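Local atomic coordinates of internalin C2 (Listeria monocytogenes serotype 4b str. F2365, PDB entry 4FHO), a protein that belongs to the leucine-rich-repeat internalins of Listeria and probably takes part in adhesion to, or invasion of, host cells. Residues N26-A31 against A44-I49; T32-S35 against A40-Q43; T60-I65 against L74-N79; S107-L112 against A132-L137. All coordinates share one frame; numbering follows the deposited sequence.

Contact 1: N26-A31 against A44-I49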
loop_
_atom_site.group_PDB
_atom_site.type_symbol
_atom_site.label_atom_id
_atom_site.label_comp_id
_atom_site.label_asym_id
_atom_site.label_seq_id
_atom_site.Cartn_x
_atom_site.Cartn_y
_atom_site.Cartn_z
ATOM N N ASN A 26 4.757 -22.360 -1.954
ATOM C CA ASN A 26 3.454 -23.025 -1.822
ATOM C C ASN A 26 2.340 -22.242 -2.526
ATOM O O ASN A 26 1.480 -22.839 -3.177
ATOM C CB ASN A 26 3.093 -23.264 -0.342
ATOM C CG ASN A 26 1.826 -24.084 -0.181
ATOM O OD1 ASN A 26 1.801 -25.263 -0.518
ATOM N ND2 ASN A 26 0.762 -23.452 0.289
ATOM N N ALA A 27 2.382 -20.911 -2.420
ATOM C CA ALA A 27 1.385 -20.051 -3.075
ATOM C C ALA A 27 1.495 -20.094 -4.614
ATOM O O ALA A 27 0.467 -20.118 -5.290
ATOM C CB ALA A 27 1.455 -18.622 -2.545
ATOM N N VAL A 28 2.720 -20.138 -5.158
ATOM C CA VAL A 28 2.925 -20.272 -6.623
ATOM C C VAL A 28 2.506 -21.653 -7.142
ATOM O O VAL A 28 1.969 -21.758 -8.244
ATOM C CB VAL A 28 4.382 -19.941 -7.035
ATOM C CG1 VAL A 28 4.619 -20.204 -8.511
ATOM C CG2 VAL A 28 4.676 -18.476 -6.684
ATOM N N LYS A 29 2.768 -22.694 -6.350
ATOM C CA LYS A 29 2.300 -24.058 -6.628
ATOM C C LYS A 29 0.784 -24.099 -6.816
ATOM O O LYS A 29 0.302 -24.689 -7.787
ATOM C CB LYS A 29 2.742 -25.008 -5.500
ATOM C CG LYS A 29 2.367 -26.483 -5.664
ATOM C CD LYS A 29 2.115 -27.158 -4.320
ATOM C CE LYS A 29 0.725 -26.842 -3.776
ATOM N NZ LYS A 29 0.596 -27.179 -2.328
ATOM N N THR A 30 0.046 -23.446 -5.913
ATOM C CA THR A 30 -1.421 -23.371 -6.013
ATOM C C THR A 30 -1.877 -22.525 -7.208
ATOM O O THR A 30 -2.754 -22.947 -7.958
ATOM C CB THR A 30 -2.041 -22.844 -4.703
ATOM O OG1 THR A 30 -1.649 -23.715 -3.635
ATOM C CG2 THR A 30 -3.579 -22.786 -4.774
ATOM N N ALA A 31 -1.268 -21.350 -7.379
ATOM C CA ALA A 31 -1.594 -20.436 -8.488
ATOM C C ALA A 31 -1.318 -21.022 -9.889
ATOM O O ALA A 31 -2.046 -20.706 -10.829
ATOM C CB ALA A 31 -0.877 -19.106 -8.315
ATOM N N ALA A 44 5.737 -19.279 -19.151
ATOM C CA ALA A 44 4.294 -19.155 -19.456
ATOM C C ALA A 44 3.371 -19.412 -18.247
ATOM O O ALA A 44 2.362 -18.718 -18.098
ATOM C CB ALA A 44 3.903 -20.066 -20.611
ATOM N N ASP A 45 3.716 -20.394 -17.404
ATOM C CA ASP A 45 2.969 -20.661 -16.148
ATOM C C ASP A 45 3.056 -19.472 -15.200
ATOM O O ASP A 45 2.054 -19.059 -14.622
ATOM C CB ASP A 45 3.510 -21.885 -15.397
ATOM C CG ASP A 45 3.346 -23.173 -16.165
ATOM O OD1 ASP A 45 2.191 -23.582 -16.392
ATOM O OD2 ASP A 45 4.378 -23.779 -16.514
ATOM N N LEU A 46 4.269 -18.933 -15.056
ATOM C CA LEU A 46 4.508 -17.730 -14.246
ATOM C C LEU A 46 3.791 -16.496 -14.820
ATOM O O LEU A 46 3.192 -15.735 -14.065
ATOM C CB LEU A 46 6.018 -17.478 -14.086
ATOM C CG LEU A 46 6.855 -18.552 -13.374
ATOM C CD1 LEU A 46 8.281 -18.084 -13.178
ATOM C CD2 LEU A 46 6.255 -18.894 -12.012
ATOM N N ASP A 47 3.822 -16.329 -16.147
ATOM C CA ASP A 47 3.109 -15.218 -16.822
ATOM C C ASP A 47 1.570 -15.274 -16.704
ATOM O O ASP A 47 0.916 -14.240 -16.869
ATOM C CB ASP A 47 3.550 -15.077 -18.301
ATOM C CG ASP A 47 4.948 -14.442 -18.467
ATOM O OD1 ASP A 47 5.444 -13.737 -17.567
ATOM O OD2 ASP A 47 5.567 -14.640 -19.523
ATOM N N GLY A 48 1.005 -16.457 -16.410
ATOM C CA GLY A 48 -0.429 -16.620 -16.138
ATOM C C GLY A 48 -0.901 -16.347 -14.707
ATOM O O GLY A 48 -2.094 -16.439 -14.451
ATOM N N ILE A 49 0.009 -16.015 -13.778
ATOM C CA ILE A 49 -0.377 -15.661 -12.394
ATOM C C ILE A 49 -0.797 -14.189 -12.358
ATOM O O ILE A 49 0.040 -13.295 -12.489
ATOM C CB ILE A 49 0.750 -15.923 -11.359
ATOM C CG1 ILE A 49 1.186 -17.391 -11.405
ATOM C CG2 ILE A 49 0.270 -15.565 -9.942
ATOM C CD1 ILE A 49 2.303 -17.754 -10.455
#
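V28, A31, L46 and I49 meet through apolar contacts alone; no hydrogen bond joins N26-A31 to A44-I49. V28 gives one methyl to two partners. Its CG1 lies 3.9 Å from I49 CD1, and the same V28 CG1 is 4.1 Å from L46 CD2. CG1 of V28 is anti to the backbone N (chi1 175°), which turns this branch to the other segment. The V28 and I49 side chains cross at about a right angle. L46 joins in only with the end of its chain.

A31 points its methyl at I49. A31 CB is 4.1 Å from I49 CG2, and it also touches CG1 and CD1 of that residue. The methyl therefore rests alongside the isoleucine. The backbones come nearest at this pair, with A31 CA 6.3 Å from I49 CA.

The packing joins helix 22-31 to the end of helix 43-47 and the turn after it. Both helices belong to the N-terminal adhesion/invasion domain, the helical cap of internalins. L52 of the first strand of the repeat sheet touches V28 and A31. I15 and F19 also pack on V28, while I18 and Y67 meet L46.

Within N26-A31, two side chains make hydrogen bonds of their own. K29 NZ donates to N26 OD1 at 2.9 Å, tilted from the carbonyl plane. N26 O accepts from T30 N and T30 OG1, which approach from opposite faces of its plane.

Contact 2: T32-S35 against A40-Q43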
loop_
_atom_site.group_PDB
_atom_site.type_symbol
_atom_site.label_atom_id
_atom_site.label_comp_id
_atom_site.label_asym_id
_atom_site.label_seq_id
_atom_site.Cartn_x
_atom_site.Cartn_y
_atom_site.Cartn_z
ATOM N N THR A 32 -0.299 -21.879 -10.009
ATOM C CA THR A 32 0.038 -22.572 -11.274
ATOM C C THR A 32 -0.622 -23.956 -11.449
ATOM O O THR A 32 -0.393 -24.627 -12.467
ATOM C CB THR A 32 1.575 -22.728 -11.427
ATOM O OG1 THR A 32 2.102 -23.481 -10.326
ATOM C CG2 THR A 32 2.258 -21.367 -11.473
ATOM N N GLY A 33 -1.435 -24.378 -10.476
ATOM C CA GLY A 33 -2.107 -25.674 -10.505
ATOM C C GLY A 33 -1.224 -26.907 -10.355
ATOM O O GLY A 33 -1.679 -28.005 -10.643
ATOM N N LYS A 34 0.010 -26.748 -9.872
ATOM C CA LYS A 34 0.945 -27.879 -9.747
ATOM C C LYS A 34 0.699 -28.699 -8.478
ATOM O O LYS A 34 0.053 -28.230 -7.533
ATOM C CB LYS A 34 2.400 -27.390 -9.803
ATOM C CG LYS A 34 2.779 -26.688 -11.107
ATOM C CD LYS A 34 2.844 -27.639 -12.302
ATOM C CE LYS A 34 3.108 -26.899 -13.601
ATOM N NZ LYS A 34 3.283 -27.829 -14.758
ATOM N N SER A 35 1.219 -29.931 -8.480
ATOM C CA SER A 35 1.044 -30.880 -7.359
ATOM C C SER A 35 1.996 -30.626 -6.187
ATOM O O SER A 35 1.575 -30.717 -5.036
ATOM C CB SER A 35 1.222 -32.320 -7.842
ATOM O OG SER A 35 0.264 -32.619 -8.832
ATOM N N ALA A 40 8.366 -28.596 -11.815
ATOM C CA ALA A 40 8.846 -27.596 -12.762
ATOM C C ALA A 40 7.698 -26.658 -13.164
ATOM O O ALA A 40 6.522 -27.062 -13.179
ATOM C CB ALA A 40 9.459 -28.279 -14.006
ATOM N N VAL A 41 8.047 -25.405 -13.463
ATOM C CA VAL A 41 7.150 -24.460 -14.152
ATOM C C VAL A 41 7.896 -23.826 -15.329
ATOM O O VAL A 41 9.137 -23.688 -15.296
ATOM C CB VAL A 41 6.595 -23.374 -13.211
ATOM C CG1 VAL A 41 5.608 -23.991 -12.240
ATOM C CG2 VAL A 41 7.712 -22.662 -12.466
ATOM N N THR A 42 7.142 -23.502 -16.386
ATOM C CA THR A 42 7.650 -22.714 -17.521
ATOM C C THR A 42 7.456 -21.236 -17.178
ATOM O O THR A 42 6.771 -20.904 -16.194
ATOM C CB THR A 42 6.896 -23.032 -18.831
ATOM O OG1 THR A 42 5.513 -22.677 -18.695
ATOM C CG2 THR A 42 6.990 -24.516 -19.161
ATOM N N GLN A 43 8.053 -20.358 -17.983
ATOM C CA GLN A 43 7.803 -18.917 -17.875
ATOM C C GLN A 43 6.342 -18.565 -18.192
ATOM O O GLN A 43 5.784 -17.664 -17.558
ATOM C CB GLN A 43 8.765 -18.103 -18.755
ATOM C CG GLN A 43 8.626 -16.584 -18.646
ATOM C CD GLN A 43 8.699 -16.073 -17.211
ATOM O OE1 GLN A 43 9.635 -16.395 -16.472
ATOM N NE2 GLN A 43 7.709 -15.281 -16.813
#
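V41 turns its CG1 methyl to both T32 and K34. The T32 and V41 side chains cross at about a right angle, with T32 OG1 4.0 Å from V41 CG1. This is a van der Waals contact. The hydroxyl has its hydrogen bond with V28 O, one turn back in helix 22-31. A chi1 of 59° puts OG1 between the backbone N and the carbonyl carbon, from where it reaches that helix.

K34 runs at a slant to V41. Its chain bends at chi2 (-70°) and is then extended to the amine. The aliphatic part does the touching: K34 CG and CE are each 4.1 Å from V41 CG1. K34 CE also lies 3.4 Å from A40 O. NZ of K34 is 3.7 Å from that same A40 O, with no hydrogen bond between the segments.

I15 of helix 15-18 packs on T32, K34 and V41. V41 also bonds through its backbone to T13 in a small antiparallel sheet.

Both segments border helices. G33, with positive phi, closes helix 22-31 in a Schellman motif. T42 is the N-cap of helix 43-47: its side chain caps a backbone N in the first turn, and OG1 also bonds to D45 OD2. This helix-loop-strand-helix course belongs to the N-terminal cap of internalins.

Contact 3: T60-I65 against L74-N79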
loop_
_atom_site.group_PDB
_atom_site.type_symbol
_atom_site.label_atom_id
_atom_site.label_comp_id
_atom_site.label_asym_id
_atom_site.label_seq_id
_atom_site.Cartn_x
_atom_site.Cartn_y
_atom_site.Cartn_z
ATOM N N THR A 60 9.497 -14.661 4.472
ATOM C CA THR A 60 10.649 -13.802 4.806
ATOM C C THR A 60 11.379 -13.216 3.601
ATOM O O THR A 60 12.159 -12.301 3.778
ATOM C CB THR A 60 11.660 -14.526 5.707
ATOM O OG1 THR A 60 12.183 -15.686 5.046
ATOM C CG2 THR A 60 10.985 -14.941 6.971
ATOM N N THR A 61 11.146 -13.744 2.402
ATOM C CA THR A 61 11.731 -13.204 1.177
ATOM C C THR A 61 10.799 -13.443 0.001
ATOM O O THR A 61 10.187 -14.514 -0.107
ATOM C CB THR A 61 13.116 -13.813 0.870
ATOM O OG1 THR A 61 13.582 -13.335 -0.398
ATOM C CG2 THR A 61 13.058 -15.331 0.835
ATOM N N ILE A 62 10.709 -12.436 -0.869
ATOM C CA ILE A 62 9.879 -12.500 -2.073
ATOM C C ILE A 62 10.715 -12.670 -3.344
ATOM O O ILE A 62 10.233 -12.382 -4.432
ATOM C CB ILE A 62 8.900 -11.301 -2.171
ATOM C CG1 ILE A 62 9.629 -9.951 -2.260
ATOM C CG2 ILE A 62 7.917 -11.381 -0.989
ATOM C CD1 ILE A 62 8.734 -8.783 -2.604
ATOM N N GLU A 63 11.948 -13.161 -3.202
ATOM C CA GLU A 63 12.762 -13.594 -4.349
ATOM C C GLU A 63 11.947 -14.525 -5.255
ATOM O O GLU A 63 11.257 -15.419 -4.771
ATOM C CB GLU A 63 14.043 -14.303 -3.865
ATOM C CG GLU A 63 14.954 -14.861 -4.956
ATOM C CD GLU A 63 15.402 -13.817 -5.962
ATOM O OE1 GLU A 63 15.535 -12.623 -5.580
ATOM O OE2 GLU A 63 15.623 -14.198 -7.130
ATOM N N GLY A 64 12.027 -14.282 -6.560
ATOM C CA GLY A 64 11.250 -15.003 -7.566
ATOM C C GLY A 64 10.061 -14.232 -8.106
ATOM O O GLY A 64 9.603 -14.524 -9.209
ATOM N N ILE A 65 9.530 -13.289 -7.321
ATOM C CA ILE A 65 8.376 -12.466 -7.724
ATOM C C ILE A 65 8.647 -11.671 -9.003
ATOM O O ILE A 65 7.711 -11.447 -9.789
ATOM C CB ILE A 65 7.868 -11.549 -6.561
ATOM C CG1 ILE A 65 6.385 -11.243 -6.694
ATOM C CG2 ILE A 65 8.642 -10.244 -6.484
ATOM C CD1 ILE A 65 5.512 -12.381 -6.245
ATOM N N LEU A 74 -1.065 -8.467 -5.179
ATOM C CA LEU A 74 -0.142 -9.156 -4.283
ATOM C C LEU A 74 -0.581 -8.913 -2.838
ATOM O O LEU A 74 -0.593 -7.780 -2.378
ATOM C CB LEU A 74 1.306 -8.679 -4.539
ATOM C CG LEU A 74 2.444 -9.456 -3.874
ATOM C CD1 LEU A 74 2.412 -10.963 -4.162
ATOM C CD2 LEU A 74 3.768 -8.857 -4.303
ATOM N N GLU A 75 -0.955 -9.993 -2.155
ATOM C CA GLU A 75 -1.501 -9.954 -0.812
ATOM C C GLU A 75 -0.492 -10.661 0.087
ATOM O O GLU A 75 -0.403 -11.901 0.086
ATOM C CB GLU A 75 -2.885 -10.623 -0.786
ATOM C CG GLU A 75 -3.912 -9.938 -1.675
ATOM C CD GLU A 75 -5.277 -10.633 -1.703
ATOM O OE1 GLU A 75 -5.376 -11.851 -1.409
ATOM O OE2 GLU A 75 -6.265 -9.943 -2.041
ATOM N N LEU A 76 0.271 -9.866 0.836
ATOM C CA LEU A 76 1.368 -10.367 1.672
ATOM C C LEU A 76 1.294 -9.839 3.102
ATOM O O LEU A 76 2.329 -9.759 3.795
ATOM C CB LEU A 76 2.709 -10.031 1.017
ATOM C CG LEU A 76 3.026 -10.739 -0.306
ATOM C CD1 LEU A 76 4.301 -10.202 -0.950
ATOM C CD2 LEU A 76 3.123 -12.248 -0.151
ATOM N N LYS A 77 0.071 -9.542 3.562
ATOM C CA LYS A 77 -0.187 -9.088 4.932
ATOM C C LYS A 77 0.354 -10.062 5.999
ATOM O O LYS A 77 0.259 -11.283 5.849
ATOM C CB LYS A 77 -1.699 -8.808 5.166
ATOM C CG LYS A 77 -2.100 -8.484 6.604
ATOM C CD LYS A 77 -3.553 -8.019 6.730
ATOM C CE LYS A 77 -3.802 -7.451 8.119
ATOM N NZ LYS A 77 -5.250 -7.336 8.448
ATOM N N ASP A 78 0.926 -9.485 7.060
ATOM C CA ASP A 78 1.347 -10.225 8.267
ATOM C C ASP A 78 2.402 -11.294 8.016
ATOM O O ASP A 78 2.326 -12.376 8.539
ATOM C CB ASP A 78 0.132 -10.777 9.023
ATOM C CG ASP A 78 -0.723 -9.678 9.659
ATOM O OD1 ASP A 78 -0.218 -8.570 9.928
ATOM O OD2 ASP A 78 -1.909 -9.953 9.913
ATOM N N ASN A 79 3.383 -10.949 7.187
ATOM C CA ASN A 79 4.567 -11.770 6.972
ATOM C C ASN A 79 5.762 -11.035 7.599
ATOM O O ASN A 79 5.568 -10.038 8.312
ATOM C CB ASN A 79 4.691 -12.071 5.477
ATOM C CG ASN A 79 3.664 -13.108 5.015
ATOM O OD1 ASN A 79 3.644 -14.219 5.516
ATOM N ND2 ASN A 79 2.773 -12.717 4.128
#
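The I62-I65 type II turn faces the end of strand 73-75, with I62 CA 9.5 Å from L76 CA. The two segments lie on different sides of a leucine-rich-repeat coil. T60-I65 is in the loop between strands 51-53 and 73-75. L74-N79 carries the end of the second of these strands and the turn that leaves it. Their apolar side chains meet in the core of the solenoid, and no hydrogen bond crosses between them.

Two pairs make the contact. I62 CG2 lies 3.8 Å from L76 CD1, and these side chains meet at a slant. CG2 of I62 is the branch anti to the carbonyl carbon, while CG1 takes the place between the backbone N and that carbon (chi1 62°). The second pair meets tip to tip, with I65 CD1 4.0 Å from L74 CD1. All four residues are buried. L52, from the neighbouring strand of the parallel sheet, touches both I65 and L74. I81 packs on I62, and L87 and L96 on L74.

Local bonds shape each segment. I65 N donates to I62 O at 3.1 Å and closes the turn. T61 OG1 accepts from E63 N at 3.3 Å, an ST turn that overlaps its start. On the other segment, N79 reaches the coil before it. Its OD1 accepts from T57 N and V59 N, and its ND2 donates to A54 O. This buried asparagine thus ties its own coil to the previous one. N79 ND2 also donates to L76 O at 3.0 Å, from above the carbonyl plane and not on a lone pair.

Contact 4: S107-L112 against A132-L137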
loop_
_atom_site.group_PDB
_atom_site.type_symbol
_atom_site.label_atom_id
_atom_site.label_comp_id
_atom_site.label_asym_id
_atom_site.label_seq_id
_atom_site.Cartn_x
_atom_site.Cartn_y
_atom_site.Cartn_z
ATOM N N SER A 107 11.383 2.513 -0.305
ATOM C CA SER A 107 12.138 3.056 -1.467
ATOM C C SER A 107 11.937 2.216 -2.725
ATOM O O SER A 107 11.766 2.758 -3.817
ATOM C CB SER A 107 13.634 3.171 -1.155
ATOM O OG SER A 107 13.850 4.066 -0.078
ATOM N N ALA A 108 11.894 0.897 -2.551
ATOM C CA ALA A 108 11.776 -0.043 -3.663
ATOM C C ALA A 108 10.468 0.028 -4.466
ATOM O O ALA A 108 10.427 -0.543 -5.551
ATOM C CB ALA A 108 12.011 -1.481 -3.182
ATOM N N ILE A 109 9.420 0.682 -3.961
ATOM C CA ILE A 109 8.154 0.777 -4.709
ATOM C C ILE A 109 7.960 2.063 -5.516
ATOM O O ILE A 109 6.941 2.183 -6.215
ATOM C CB ILE A 109 6.919 0.491 -3.818
ATOM C CG1 ILE A 109 6.626 1.605 -2.810
ATOM C CG2 ILE A 109 7.096 -0.833 -3.086
ATOM C CD1 ILE A 109 5.205 1.565 -2.310
ATOM N N ALA A 110 8.919 3.000 -5.439
ATOM C CA ALA A 110 8.788 4.322 -6.086
ATOM C C ALA A 110 8.536 4.289 -7.605
ATOM O O ALA A 110 7.896 5.194 -8.139
ATOM C CB ALA A 110 9.979 5.234 -5.748
ATOM N N GLY A 111 9.023 3.240 -8.275
ATOM C CA GLY A 111 8.804 3.024 -9.709
ATOM C C GLY A 111 7.508 2.308 -10.077
ATOM O O GLY A 111 7.163 2.243 -11.257
ATOM N N LEU A 112 6.767 1.799 -9.095
ATOM C CA LEU A 112 5.543 1.020 -9.372
ATOM C C LEU A 112 4.347 1.948 -9.664
ATOM O O LEU A 112 3.383 1.978 -8.894
ATOM C CB LEU A 112 5.239 0.062 -8.197
ATOM C CG LEU A 112 6.347 -0.905 -7.759
ATOM C CD1 LEU A 112 5.824 -1.835 -6.687
ATOM C CD2 LEU A 112 6.912 -1.704 -8.910
ATOM N N ALA A 132 5.529 9.594 -3.845
ATOM C CA ALA A 132 5.161 10.789 -4.654
ATOM C C ALA A 132 4.935 10.562 -6.154
ATOM O O ALA A 132 4.150 11.289 -6.762
ATOM C CB ALA A 132 6.167 11.916 -4.450
ATOM N N GLY A 133 5.595 9.548 -6.720
ATOM C CA GLY A 133 5.425 9.156 -8.135
ATOM C C GLY A 133 4.276 8.205 -8.465
ATOM O O GLY A 133 4.034 7.896 -9.645
ATOM N N LEU A 134 3.571 7.742 -7.434
ATOM C CA LEU A 134 2.475 6.766 -7.577
ATOM C C LEU A 134 1.174 7.513 -7.870
ATOM O O LEU A 134 0.233 7.522 -7.064
ATOM C CB LEU A 134 2.381 5.892 -6.332
ATOM C CG LEU A 134 3.670 5.195 -5.897
ATOM C CD1 LEU A 134 3.363 4.190 -4.791
ATOM C CD2 LEU A 134 4.390 4.514 -7.044
ATOM N N SER A 135 1.145 8.109 -9.056
ATOM C CA SER A 135 0.095 9.059 -9.473
ATOM C C SER A 135 -1.278 8.411 -9.697
ATOM O O SER A 135 -2.285 9.116 -9.694
ATOM C CB SER A 135 0.510 9.817 -10.744
ATOM O OG SER A 135 0.768 8.913 -11.808
ATOM N N ASN A 136 -1.312 7.089 -9.895
ATOM C CA ASN A 136 -2.577 6.333 -10.002
ATOM C C ASN A 136 -3.177 5.841 -8.678
ATOM O O ASN A 136 -4.213 5.192 -8.702
ATOM C CB ASN A 136 -2.413 5.170 -10.998
ATOM C CG ASN A 136 -2.187 5.657 -12.418
ATOM O OD1 ASN A 136 -2.949 6.463 -12.938
ATOM N ND2 ASN A 136 -1.133 5.164 -13.047
ATOM N N LEU A 137 -2.569 6.191 -7.541
ATOM C CA LEU A 137 -3.000 5.674 -6.230
ATOM C C LEU A 137 -4.395 6.245 -5.883
ATOM O O LEU A 137 -4.638 7.461 -5.993
ATOM C CB LEU A 137 -1.950 6.002 -5.158
ATOM C CG LEU A 137 -1.661 5.264 -3.854
ATOM C CD1 LEU A 137 -1.662 3.744 -3.985
ATOM C CD2 LEU A 137 -0.305 5.772 -3.367
#
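CG of L134 is anti to the carbonyl carbon (chi1 -53°), and chi2 (-171°) extends CD1 toward I109, while CD2 branches off against the backbone of the I109-L112 turn. I109 has chi1 71°, with CG1 between the backbone N and the carbonyl carbon, and its CD1 swings round to L134. The two side chains cross at about a right angle. I109 CD1 is 4.1 Å from L134 CD1.

The other methyl of L134 lies against backbone. L134 CD2 is 3.3 Å from L112 O and 3.6 Å from I109 O. A third carbonyl, A110 O, is 3.7 Å from L134 CD2. The methyl is thus set against three carbonyl oxygens of one turn. These are close van der Waals contacts, and no hydrogen bond joins the two segments.

The segments are equivalent loops of successive coils in the leucine-rich-repeat solenoid. S107-L112 precedes strand 117-119 and A132-L137 precedes strand 139-141. The contact stacks one coil on the next on the side away from the parallel sheet. L118, from the strand between them in the chain, packs on both I109 and L134 in the core.

Each loop has a type I turn. L112 N donates to I109 O at 2.9 Å, and L137 N donates to L134 O at 3.1 Å. Nearby, N136 ND2 bonds to Q113 O, and S135 OG bonds to Q113 NE2.

Overall arrangement
The contacts follow the chain from the N-terminal cap into the leucine-rich repeats. Contact 2 is nested in the loop closed by contact 1, and their centres are 6 Å apart. They touch directly: I49 CD1 packs on T32 CG2, and K29 O and K34 N form a probable hydrogen bond. Contacts 3 and 4 come later, in series, along the solenoid. Contact 3 spans the inside of an early coil, and contact 4 joins two later ones. Their centres are about 18 Å apart. Contact 1 is about 14 Å from contact 3, centre to centre. L52, at the start of the parallel sheet, packs on residues of both, which is consistent with a core running from the cap into the repeats.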